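Local coordinates for putative cell adhesion protein (Bacteroides eggerthii, PDB 4GPV) that is probably a subunit of a pilus of a human gut bacterium, a FimA-like fimbrial protein rich in beta strands, at residues I21-D26 against A45-Y50; G216-G221 against G256-T261; F279-F284 against E322-S327. All blocks are in the same frame, centred on the assembly; numbering follows the deposited sequence.

Contact 1: residues I21-D26 against A45-Y50; sequences IKLKGD and AVINNY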
# COMPACT_ATOMS: atom_id res chain seq x y z
N ILE A 21 -18.57 -11.16 17.27
CA ILE A 21 -17.98 -10.43 16.16
C ILE A 21 -17.58 -11.44 15.12
O ILE A 21 -16.95 -12.45 15.45
CB ILE A 21 -16.78 -9.53 16.59
CG1 ILE A 21 -17.03 -8.73 17.90
CG2 ILE A 21 -16.28 -8.62 15.41
CD1 ILE A 21 -18.02 -7.50 17.84
N LYS A 22 -18.00 -11.20 13.88
CA LYS A 22 -17.66 -12.02 12.72
C LYS A 22 -16.85 -11.16 11.75
O LYS A 22 -17.26 -10.04 11.44
CB LYS A 22 -18.91 -12.57 12.01
CG LYS A 22 -19.64 -13.70 12.73
CD LYS A 22 -20.82 -14.17 11.87
CE LYS A 22 -21.61 -15.31 12.47
NZ LYS A 22 -22.71 -15.74 11.56
N LEU A 23 -15.71 -11.66 11.30
CA LEU A 23 -14.88 -10.93 10.34
C LEU A 23 -15.05 -11.51 8.96
O LEU A 23 -15.12 -12.73 8.81
CB LEU A 23 -13.40 -10.92 10.72
CG LEU A 23 -13.07 -10.52 12.17
CD1 LEU A 23 -11.60 -10.65 12.44
CD2 LEU A 23 -13.58 -9.10 12.49
N LYS A 24 -15.15 -10.65 7.95
CA LYS A 24 -15.30 -11.13 6.57
C LYS A 24 -14.60 -10.18 5.63
O LYS A 24 -14.11 -9.14 6.08
CB LYS A 24 -16.79 -11.32 6.20
CG LYS A 24 -17.58 -10.03 6.01
CD LYS A 24 -19.01 -10.29 5.47
CE LYS A 24 -19.13 -10.33 3.96
NZ LYS A 24 -18.93 -9.00 3.34
N GLY A 25 -14.56 -10.54 4.35
CA GLY A 25 -13.90 -9.72 3.35
C GLY A 25 -14.76 -8.59 2.87
O GLY A 25 -15.87 -8.39 3.37
N ASP A 26 -14.25 -7.84 1.85
CA ASP A 26 -15.00 -6.70 1.34
C ASP A 26 -15.45 -6.86 -0.14
O ASP A 26 -15.77 -5.87 -0.81
CB ASP A 26 -14.16 -5.42 1.50
CG ASP A 26 -12.84 -5.40 0.73
OD1 ASP A 26 -12.43 -6.47 0.22
OD2 ASP A 26 -12.21 -4.33 0.68
N ALA A 45 -6.11 -13.25 2.21
CA ALA A 45 -5.27 -12.59 3.19
C ALA A 45 -5.41 -13.23 4.52
O ALA A 45 -6.51 -13.33 5.07
CB ALA A 45 -5.63 -11.12 3.28
N VAL A 46 -4.30 -13.69 5.06
CA VAL A 46 -4.32 -14.34 6.36
C VAL A 46 -4.49 -13.29 7.48
O VAL A 46 -3.86 -12.24 7.48
CB VAL A 46 -3.08 -15.25 6.59
CG1 VAL A 46 -1.77 -14.54 6.26
CG2 VAL A 46 -3.05 -15.84 7.99
N ILE A 47 -5.38 -13.61 8.43
CA ILE A 47 -5.55 -12.82 9.64
C ILE A 47 -4.65 -13.47 10.67
O ILE A 47 -4.98 -14.55 11.15
CB ILE A 47 -7.03 -12.72 10.16
CG1 ILE A 47 -7.93 -11.98 9.15
CG2 ILE A 47 -7.07 -12.05 11.57
CD1 ILE A 47 -9.45 -12.10 9.50
N ASN A 48 -3.51 -12.86 10.97
CA ASN A 48 -2.60 -13.40 11.98
C ASN A 48 -3.10 -13.09 13.39
O ASN A 48 -2.92 -13.89 14.32
CB ASN A 48 -1.21 -12.84 11.79
CG ASN A 48 -0.63 -13.33 10.50
OD1 ASN A 48 -0.60 -14.55 10.24
ND2 ASN A 48 -0.19 -12.41 9.66
N ASN A 49 -3.68 -11.89 13.55
CA ASN A 49 -4.19 -11.36 14.80
C ASN A 49 -5.05 -10.15 14.51
O ASN A 49 -5.03 -9.63 13.37
CB ASN A 49 -3.04 -10.97 15.73
CG ASN A 49 -2.07 -10.02 15.08
OD1 ASN A 49 -2.40 -8.85 14.82
ND2 ASN A 49 -0.90 -10.55 14.73
N TYR A 50 -5.83 -9.72 15.49
CA TYR A 50 -6.64 -8.51 15.28
C TYR A 50 -7.01 -7.89 16.63
O TYR A 50 -6.87 -8.53 17.67
CB TYR A 50 -7.91 -8.82 14.45
CG TYR A 50 -8.84 -9.85 15.07
CD1 TYR A 50 -8.66 -11.20 14.84
CD2 TYR A 50 -9.89 -9.45 15.90
CE1 TYR A 50 -9.50 -12.16 15.42
CE2 TYR A 50 -10.74 -10.40 16.48
CZ TYR A 50 -10.55 -11.75 16.22
OH TYR A 50 -11.38 -12.70 16.76
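One methyl group, CD1 of L23, carries this whole contact, meeting the ring of Y50 and the tip of I47 at once. It is a clear example of how a single branched side chain can bring two chain segments into contact whose backbones stay well apart, the nearest CA atoms (L23 and I47) being 9.5 Å from each other. L23 CD1 lies 3.7 Å from the centroid of the Y50 ring and only 7° off the ring normal, a CH-pi contact in which the methyl is nearly equidistant from all six ring carbons. The Y50 side chain is set for this by a chi1 of 60°, which wedges CG between its own backbone N and carbonyl carbon. The same methyl touches I47 CD1 at 3.9 Å, methyl against methyl, at the end of an extended isoleucine chain. All three residues are buried, and no hydrogen bond crosses between the segments; the hydroxyl of Y50 is held by N71 OD1.

The other side of the strand is quite different. K22 and K24 point away from 45-50 and are exposed, and K24 folds back so that NZ donates to G25 O at 3.1 Å.

Strand 18-24 runs between strands 73-76 and 146-169, bonded by its backbone to both. L23 also packs on V88 of strand 83-90, and Y50 reaches A90 of that strand and A74 of strand 73-76, while I47 rests on P342 of strand 329-343.

Contact 2: residues G216-G221 against G256-T261; sequences GAFDSG and GTTQPT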
# COMPACT_ATOMS: atom_id res chain seq x y z
N GLY A 216 18.29 16.83 -8.72
CA GLY A 216 17.09 17.53 -8.28
C GLY A 216 16.00 16.69 -7.66
O GLY A 216 14.83 17.10 -7.68
N ALA A 217 16.37 15.56 -7.07
CA ALA A 217 15.42 14.67 -6.43
C ALA A 217 14.66 15.40 -5.31
O ALA A 217 15.25 16.15 -4.53
CB ALA A 217 16.13 13.45 -5.87
N PHE A 218 13.34 15.24 -5.31
CA PHE A 218 12.47 15.81 -4.29
C PHE A 218 12.89 15.21 -2.96
O PHE A 218 13.02 13.99 -2.87
CB PHE A 218 10.99 15.49 -4.60
CG PHE A 218 10.02 16.00 -3.57
CD1 PHE A 218 9.61 17.34 -3.58
CD2 PHE A 218 9.52 15.17 -2.58
CE1 PHE A 218 8.71 17.81 -2.62
CE2 PHE A 218 8.63 15.65 -1.61
CZ PHE A 218 8.21 16.96 -1.65
N ASP A 219 13.14 16.05 -1.95
CA ASP A 219 13.69 15.52 -0.69
C ASP A 219 12.95 15.99 0.58
O ASP A 219 13.31 15.54 1.68
CB ASP A 219 15.19 15.89 -0.61
CG ASP A 219 15.96 15.16 0.48
OD1 ASP A 219 15.67 13.96 0.71
OD2 ASP A 219 16.79 15.81 1.15
N SER A 220 11.88 16.79 0.45
CA SER A 220 11.15 17.27 1.62
C SER A 220 10.39 16.13 2.30
O SER A 220 9.45 15.60 1.72
CB SER A 220 10.20 18.40 1.22
OG SER A 220 10.90 19.42 0.54
N GLY A 221 10.83 15.77 3.51
CA GLY A 221 10.22 14.70 4.30
C GLY A 221 10.36 13.34 3.64
O GLY A 221 9.47 12.49 3.75
N GLY A 256 -0.93 12.59 -4.60
CA GLY A 256 0.15 13.31 -5.25
C GLY A 256 0.06 14.82 -5.17
O GLY A 256 0.78 15.48 -5.92
N THR A 257 -0.77 15.37 -4.26
CA THR A 257 -0.90 16.82 -4.17
C THR A 257 0.36 17.43 -3.52
O THR A 257 0.60 18.64 -3.69
CB THR A 257 -2.21 17.22 -3.49
OG1 THR A 257 -2.28 16.61 -2.21
CG2 THR A 257 -3.43 16.78 -4.31
N THR A 258 1.19 16.61 -2.84
CA THR A 258 2.51 17.08 -2.38
C THR A 258 3.55 16.53 -3.36
O THR A 258 4.32 17.28 -3.94
CB THR A 258 2.81 16.71 -0.93
OG1 THR A 258 1.89 17.40 -0.08
CG2 THR A 258 4.24 17.07 -0.53
N GLN A 259 3.56 15.20 -3.53
CA GLN A 259 4.50 14.56 -4.46
C GLN A 259 3.89 13.27 -4.90
O GLN A 259 3.64 12.44 -4.03
CB GLN A 259 5.88 14.30 -3.80
CG GLN A 259 6.84 13.44 -4.67
CD GLN A 259 7.18 14.01 -6.04
OE1 GLN A 259 7.57 15.17 -6.18
NE2 GLN A 259 7.06 13.21 -7.09
N PRO A 260 3.70 13.02 -6.22
CA PRO A 260 3.12 11.73 -6.60
C PRO A 260 4.10 10.59 -6.46
O PRO A 260 5.30 10.77 -6.55
CB PRO A 260 2.78 11.91 -8.07
CG PRO A 260 3.73 12.97 -8.55
CD PRO A 260 3.85 13.90 -7.40
N THR A 261 3.55 9.39 -6.29
CA THR A 261 4.32 8.17 -6.27
C THR A 261 4.76 7.88 -7.72
O THR A 261 4.02 8.18 -8.67
CB THR A 261 3.48 7.03 -5.66
OG1 THR A 261 3.21 7.35 -4.27
CG2 THR A 261 4.17 5.67 -5.73
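The ring of F218 and the side chain of Q259 lie against each other running in opposite directions, a case of a glutamine covering an aromatic face with its aliphatic part as well as its amide. Q259 CB sits over one face, 4.1 Å from the ring centroid and 24° off the normal, displaced toward the CD2-CE2 side in a CH-pi contact. CG follows at 3.8 Å from F218 CD2, and the amide oxygen OE1 ends over the same face at the ring's attachment end, 3.7 Å from F218 CG. The route is set by Q259's torsions: CG stands anti to the backbone N, and the bend at chi2 then carries the amide back along the ring toward F218 CB. Ring and amide planes are 44° apart, so the two groups are not stacked flat.

The amide's rotation is fixed from its other end, where NE2 donates to P260 O at 3.1 Å, on a lone pair in the carbonyl plane and with an N-H...O angle of 155°. OE1 is left beside the ring's CB end, as a packing contact and not a hydrogen bond. T258 adds its methyl, CG2, 4.1 Å from F218 CZ, and its side chain crosses that of F218 at about a right angle. On the opposite face of the ring lies the backbone N of S220.

Q259 is buried, whereas T258 is exposed at the margin. F207 of strand 207-209 touches F218, T258 and Q259 alike, and Q259 also meets F187 of strand 176-193. Two loops thus pack against each other beside the sheet through one aromatic and one glutamine side chain: the connection between strands 207-209 and 222-224 meets the one leading into strand 262-271, within the transthyretin-clan C-terminal domain of FimA-like fimbrial subunits.

Contact 3: residues F279-F284 against E322-S327; sequences FYPILF and EPVVSS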
# COMPACT_ATOMS: atom_id res chain seq x y z
N PHE A 279 16.11 6.38 -16.26
CA PHE A 279 14.87 5.81 -15.75
C PHE A 279 13.84 5.56 -16.83
O PHE A 279 13.77 6.30 -17.80
CB PHE A 279 14.25 6.77 -14.71
CG PHE A 279 15.13 7.06 -13.52
CD1 PHE A 279 16.07 8.08 -13.56
CD2 PHE A 279 15.03 6.29 -12.37
CE1 PHE A 279 16.90 8.34 -12.46
CE2 PHE A 279 15.82 6.57 -11.25
CZ PHE A 279 16.79 7.56 -11.32
N TYR A 280 13.00 4.53 -16.63
CA TYR A 280 11.84 4.28 -17.49
C TYR A 280 10.66 4.37 -16.53
O TYR A 280 10.34 3.40 -15.85
CB TYR A 280 11.94 2.91 -18.19
CG TYR A 280 13.22 2.74 -18.98
CD1 TYR A 280 13.28 3.13 -20.32
CD2 TYR A 280 14.33 2.13 -18.42
CE1 TYR A 280 14.42 2.87 -21.09
CE2 TYR A 280 15.50 1.91 -19.17
CZ TYR A 280 15.53 2.29 -20.51
OH TYR A 280 16.67 2.05 -21.25
N PRO A 281 10.12 5.59 -16.31
CA PRO A 281 9.16 5.77 -15.21
C PRO A 281 7.69 5.92 -15.59
O PRO A 281 7.34 6.20 -16.75
CB PRO A 281 9.65 7.08 -14.62
CG PRO A 281 10.17 7.86 -15.81
CD PRO A 281 10.49 6.89 -16.91
N ILE A 282 6.84 5.81 -14.57
CA ILE A 282 5.42 6.11 -14.66
C ILE A 282 5.02 6.88 -13.41
O ILE A 282 5.23 6.40 -12.29
CB ILE A 282 4.49 4.90 -14.95
CG1 ILE A 282 3.05 5.38 -15.34
CG2 ILE A 282 4.45 3.90 -13.84
CD1 ILE A 282 2.96 6.37 -16.70
N LEU A 283 4.46 8.09 -13.61
CA LEU A 283 3.99 8.93 -12.50
C LEU A 283 2.55 8.61 -12.22
O LEU A 283 1.75 8.60 -13.15
CB LEU A 283 4.11 10.43 -12.85
CG LEU A 283 5.44 11.12 -12.58
CD1 LEU A 283 6.46 10.64 -13.55
CD2 LEU A 283 5.29 12.60 -12.76
N PHE A 284 2.22 8.38 -10.94
CA PHE A 284 0.84 8.11 -10.52
C PHE A 284 0.15 9.45 -10.27
O PHE A 284 -0.07 9.88 -9.12
CB PHE A 284 0.77 7.21 -9.29
CG PHE A 284 1.05 5.78 -9.68
CD1 PHE A 284 0.03 4.97 -10.18
CD2 PHE A 284 2.34 5.26 -9.61
CE1 PHE A 284 0.29 3.64 -10.56
CE2 PHE A 284 2.59 3.92 -9.97
CZ PHE A 284 1.57 3.14 -10.47
N GLU A 322 9.72 14.09 -13.90
CA GLU A 322 9.08 14.84 -14.99
C GLU A 322 8.44 13.84 -15.97
O GLU A 322 9.08 12.85 -16.31
CB GLU A 322 10.08 15.75 -15.72
CG GLU A 322 10.61 16.92 -14.91
CD GLU A 322 9.62 17.89 -14.30
OE1 GLU A 322 8.65 18.29 -15.00
OE2 GLU A 322 9.82 18.28 -13.13
N PRO A 323 7.20 14.09 -16.45
CA PRO A 323 6.57 13.12 -17.37
C PRO A 323 7.39 12.90 -18.65
O PRO A 323 8.12 13.78 -19.10
CB PRO A 323 5.21 13.75 -17.69
CG PRO A 323 4.96 14.70 -16.57
CD PRO A 323 6.30 15.22 -16.16
N VAL A 324 7.31 11.67 -19.17
CA VAL A 324 8.06 11.27 -20.36
C VAL A 324 7.11 11.23 -21.55
O VAL A 324 6.01 10.68 -21.45
CB VAL A 324 8.80 9.91 -20.16
CG1 VAL A 324 9.49 9.44 -21.44
CG2 VAL A 324 9.81 10.01 -19.04
N VAL A 325 7.54 11.85 -22.65
CA VAL A 325 6.85 11.86 -23.93
C VAL A 325 7.88 11.32 -24.92
O VAL A 325 8.78 12.05 -25.33
CB VAL A 325 6.25 13.25 -24.32
CG1 VAL A 325 5.53 13.19 -25.66
CG2 VAL A 325 5.30 13.77 -23.23
N SER A 326 7.81 10.00 -25.20
CA SER A 326 8.73 9.29 -26.10
C SER A 326 8.13 7.98 -26.61
O SER A 326 7.39 7.29 -25.90
CB SER A 326 10.07 9.01 -25.41
OG SER A 326 9.98 7.94 -24.48
N SER A 327 8.48 7.64 -27.86
CA SER A 327 8.07 6.42 -28.56
C SER A 327 8.73 5.17 -27.95
O SER A 327 8.19 4.07 -28.06
CB SER A 327 8.43 6.53 -30.04
OG SER A 327 9.81 6.83 -30.20
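No aromatic ring or amide takes part across these segments; the nearest thing to a flat group is the puckered ring of P281, which meets V324. The CG2 methyl of V324 comes in obliquely against CG and CD of that ring, 3.8 Å from P281 CD and 3.9 Å from P281 CG, the two side chains crossing at about a right angle. The branch is placed by a V324 chi1 of 176°, which puts CG1 anti to the backbone N and leaves CG2 beside that N. P281 also touches I262 and A264 of the neighbouring strand 262-271. The P323 ring presents CG to L283 CD2 at a looser 4.4 Å.

Strand 274-283 pairs antiparallel with 262-271 in a sheet of the FimA-like C-terminal domain, and 322-327 belongs to the loop that leads into strand 329-343, the last strand of the chain. The loop thus lies across the side chains P281 and L283, which alternate with Y280 and I282 along the strand; those two pack instead on strands 329-343 and 297-306. No hydrogen bond joins the segments. V324 also touches I329 and T317, while E322 and P323 remain exposed at the outer margin.

How the contacts relate
Contacts 2 and 3 lie on the same side of the chain's centre and contact 1 on the opposite side; the centres of contacts 1 and 2 are about 34 Å apart, those of 1 and 3 about 38 Å. Contacts 2 and 3, with centres about 16 Å apart, touch: T261 O and F284 N lie 2.9 Å from each other, a probable hydrogen bond between 256-261 and 279-284. The three follow in series along the chain. Contact 1 belongs to the 11-strand sheet; contact 3 includes a strand of the seven-strand one, and contact 2 joins loops beside it. The chain's last strand, 329-343, runs from beside contact 3 to P342 at contact 1, joining the C-terminal family domain to the sheet there.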